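Local coordinates for protein delta toxin (Clostridium perfringens, PDB 2YGT) that probably kills host cells by forming a beta-barrel pore in their membranes, as a haemolytic toxin of the leukocidin/hemolysin family that also binds zinc, at residues A50-D55 with F279-E284. Residues are numbered along the deposited sequence; the frame is centred on the assembly and turned at random.
Sequences ASFVDD and FELDWE. With ZN (zinc ion), chain B.
F52 meets one face of the W283 indole with its edge, a T-shaped pair in which the planes stand at 83° and the centroids of the phenyl and the five-membered ring are 5.9 Å apart. The touching atom is F52 CE2, which sits near the rim of the indole, 4.4 Å from W283 CG. The same corner of the phenyl ring reaches the backbone: F52 CE2 lies 3.7 Å from D282 O and 4.0 Å from W283 CA. Beside it, F52 CZ approaches L281 CG at 4.3 Å, so the far end of the phenyl ring touches three consecutive residues, L281 to W283, where strand 263-282 gives way to loop. F52 gets there with CG anti to its own carbonyl carbon (chi1 -65°), which sends the ring across to the other segment. A hydrogen bond from W283 NE1 to S242 OG helps fix the rotation of the indole. Around W283 the chain is shaped by an Asx turn: D282 OD1 accepts from E284 N at 3.0 Å, nearly along its C-O axis, while D282 OD2 forms a salt bridge with K285. Two residues after F52, D54 OD1 binds the zinc ion at 2.2 Å; H286 NE2 is its other protein ligand. The metal thus links strand 45-54 to the chain just past the turn, beside but not touching the aromatic pair, and F52 packs close to H286 as well. The two segments belong to different antiparallel sheets, stacked as in a beta-sandwich, and meet through F52. Strand 45-54 runs between 27-39 and 61-72, and T63 of the latter meets both F52 and W283; on the other sheet, strand 263-282 is flanked by 241-259 and 287-291, with L281 resting on I244 and I288.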
loop_
_atom_site.group_PDB
_atom_site.type_symbol
_atom_site.label_atom_id
_atom_site.label_comp_id
_atom_site.label_asym_id
_atom_site.label_seq_id
_atom_site.Cartn_x
_atom_site.Cartn_y
_atom_site.Cartn_z
ATOM N N ALA A 50 10.373 -9.674 5.392
ATOM C CA ALA A 50 11.744 -9.308 5.076
ATOM C C ALA A 50 12.506 -10.495 4.495
ATOM O O ALA A 50 12.493 -11.592 5.052
ATOM C CB ALA A 50 12.448 -8.777 6.314
ATOM N N SER A 51 13.165 -10.271 3.365
ATOM C CA SER A 51 14.043 -11.277 2.793
ATOM C C SER A 51 15.481 -10.796 2.861
ATOM O O SER A 51 15.907 -9.984 2.038
ATOM C CB SER A 51 13.661 -11.577 1.345
ATOM O OG SER A 51 12.453 -12.305 1.287
ATOM N N PHE A 52 16.215 -11.287 3.855
ATOM C CA PHE A 52 17.626 -10.956 4.010
ATOM C C PHE A 52 18.457 -11.766 3.024
ATOM O O PHE A 52 18.466 -12.998 3.068
ATOM C CB PHE A 52 18.100 -11.249 5.439
ATOM C CG PHE A 52 17.443 -10.399 6.491
ATOM C CD1 PHE A 52 16.235 -10.780 7.053
ATOM C CD2 PHE A 52 18.039 -9.227 6.930
ATOM C CE1 PHE A 52 15.627 -10.004 8.023
ATOM C CE2 PHE A 52 17.438 -8.447 7.902
ATOM C CZ PHE A 52 16.227 -8.835 8.448
ATOM N N VAL A 53 19.155 -11.081 2.130
ATOM C CA VAL A 53 20.012 -11.768 1.178
ATOM C C VAL A 53 21.453 -11.778 1.663
ATOM O O VAL A 53 22.005 -10.734 2.008
ATOM C CB VAL A 53 19.956 -11.122 -0.214
ATOM C CG1 VAL A 53 20.887 -11.855 -1.167
ATOM C CG2 VAL A 53 18.529 -11.117 -0.747
ATOM N N ASP A 54 22.050 -12.967 1.703
ATOM C CA ASP A 54 23.474 -13.108 1.987
ATOM C C ASP A 54 24.232 -13.437 0.709
ATOM O O ASP A 54 24.159 -14.552 0.191
ATOM C CB ASP A 54 23.724 -14.161 3.070
ATOM C CG ASP A 54 23.498 -13.617 4.461
ATOM O OD1 ASP A 54 23.041 -12.461 4.559
ATOM O OD2 ASP A 54 23.776 -14.331 5.448
ATOM N N ASP A 55 24.955 -12.445 0.206
ATOM C CA ASP A 55 25.627 -12.541 -1.078
ATOM C C ASP A 55 27.066 -12.064 -0.924
ATOM O O ASP A 55 27.338 -10.865 -0.950
ATOM C CB ASP A 55 24.881 -11.691 -2.110
ATOM C CG ASP A 55 25.541 -11.705 -3.471
ATOM O OD1 ASP A 55 26.597 -12.352 -3.615
ATOM O OD2 ASP A 55 25.001 -11.067 -4.401
ATOM N N PHE A 279 9.621 -0.977 13.440
ATOM C CA PHE A 279 10.207 -2.303 13.285
ATOM C C PHE A 279 11.726 -2.229 13.332
ATOM O O PHE A 279 12.322 -1.314 12.768
ATOM C CB PHE A 279 9.772 -2.937 11.961
ATOM C CG PHE A 279 8.350 -3.413 11.951
ATOM C CD1 PHE A 279 7.997 -4.594 12.584
ATOM C CD2 PHE A 279 7.367 -2.688 11.300
ATOM C CE1 PHE A 279 6.690 -5.037 12.573
ATOM C CE2 PHE A 279 6.058 -3.129 11.286
ATOM C CZ PHE A 279 5.720 -4.303 11.923
ATOM N N GLU A 280 12.349 -3.187 14.010
ATOM C CA GLU A 280 13.802 -3.281 14.015
ATOM C C GLU A 280 14.260 -4.432 13.136
ATOM O O GLU A 280 13.701 -5.529 13.192
ATOM C CB GLU A 280 14.357 -3.460 15.431
ATOM C CG GLU A 280 15.885 -3.454 15.471
ATOM C CD GLU A 280 16.456 -3.564 16.875
ATOM O OE1 GLU A 280 16.505 -4.688 17.419
ATOM O OE2 GLU A 280 16.860 -2.523 17.435
ATOM N N LEU A 281 15.273 -4.165 12.317
ATOM C CA LEU A 281 15.905 -5.197 11.509
ATOM C C LEU A 281 17.208 -5.655 12.152
ATOM O O LEU A 281 18.109 -4.854 12.402
ATOM C CB LEU A 281 16.180 -4.693 10.090
ATOM C CG LEU A 281 15.029 -4.704 9.082
ATOM C CD1 LEU A 281 13.998 -3.641 9.419
ATOM C CD2 LEU A 281 15.567 -4.492 7.679
ATOM N N ASP A 282 17.295 -6.949 12.429
ATOM C CA ASP A 282 18.545 -7.536 12.876
ATOM C C ASP A 282 19.190 -8.232 11.680
ATOM O O ASP A 282 18.755 -9.306 11.266
ATOM C CB ASP A 282 18.302 -8.514 14.027
ATOM C CG ASP A 282 19.579 -8.889 14.751
ATOM O OD1 ASP A 282 20.607 -9.105 14.073
ATOM O OD2 ASP A 282 19.557 -8.969 15.997
ATOM N N TRP A 283 20.212 -7.599 11.116
ATOM C CA TRP A 283 20.854 -8.101 9.906
ATOM C C TRP A 283 21.749 -9.310 10.171
ATOM O O TRP A 283 22.160 -9.998 9.239
ATOM C CB TRP A 283 21.662 -6.994 9.228
ATOM C CG TRP A 283 20.836 -5.827 8.776
ATOM C CD1 TRP A 283 20.195 -4.918 9.568
ATOM C CD2 TRP A 283 20.578 -5.429 7.425
ATOM N NE1 TRP A 283 19.550 -3.983 8.794
ATOM C CE2 TRP A 283 19.770 -4.276 7.471
ATOM C CE3 TRP A 283 20.950 -5.941 6.176
ATOM C CZ2 TRP A 283 19.325 -3.627 6.323
ATOM C CZ3 TRP A 283 20.509 -5.292 5.033
ATOM C CH2 TRP A 283 19.707 -4.150 5.115
ATOM N N GLU A 284 22.056 -9.564 11.439
ATOM C CA GLU A 284 22.865 -10.727 11.794
ATOM C C GLU A 284 21.981 -11.950 11.975
ATOM O O GLU A 284 22.269 -13.022 11.442
ATOM C CB GLU A 284 23.675 -10.476 13.067
ATOM C CG GLU A 284 25.001 -9.761 12.846
ATOM C CD GLU A 284 25.817 -9.633 14.127
ATOM O OE1 GLU A 284 25.269 -9.909 15.217
ATOM O OE2 GLU A 284 27.006 -9.256 14.043
HETATM ZN ZN ZN B . 22.978 -12.030 6.744
#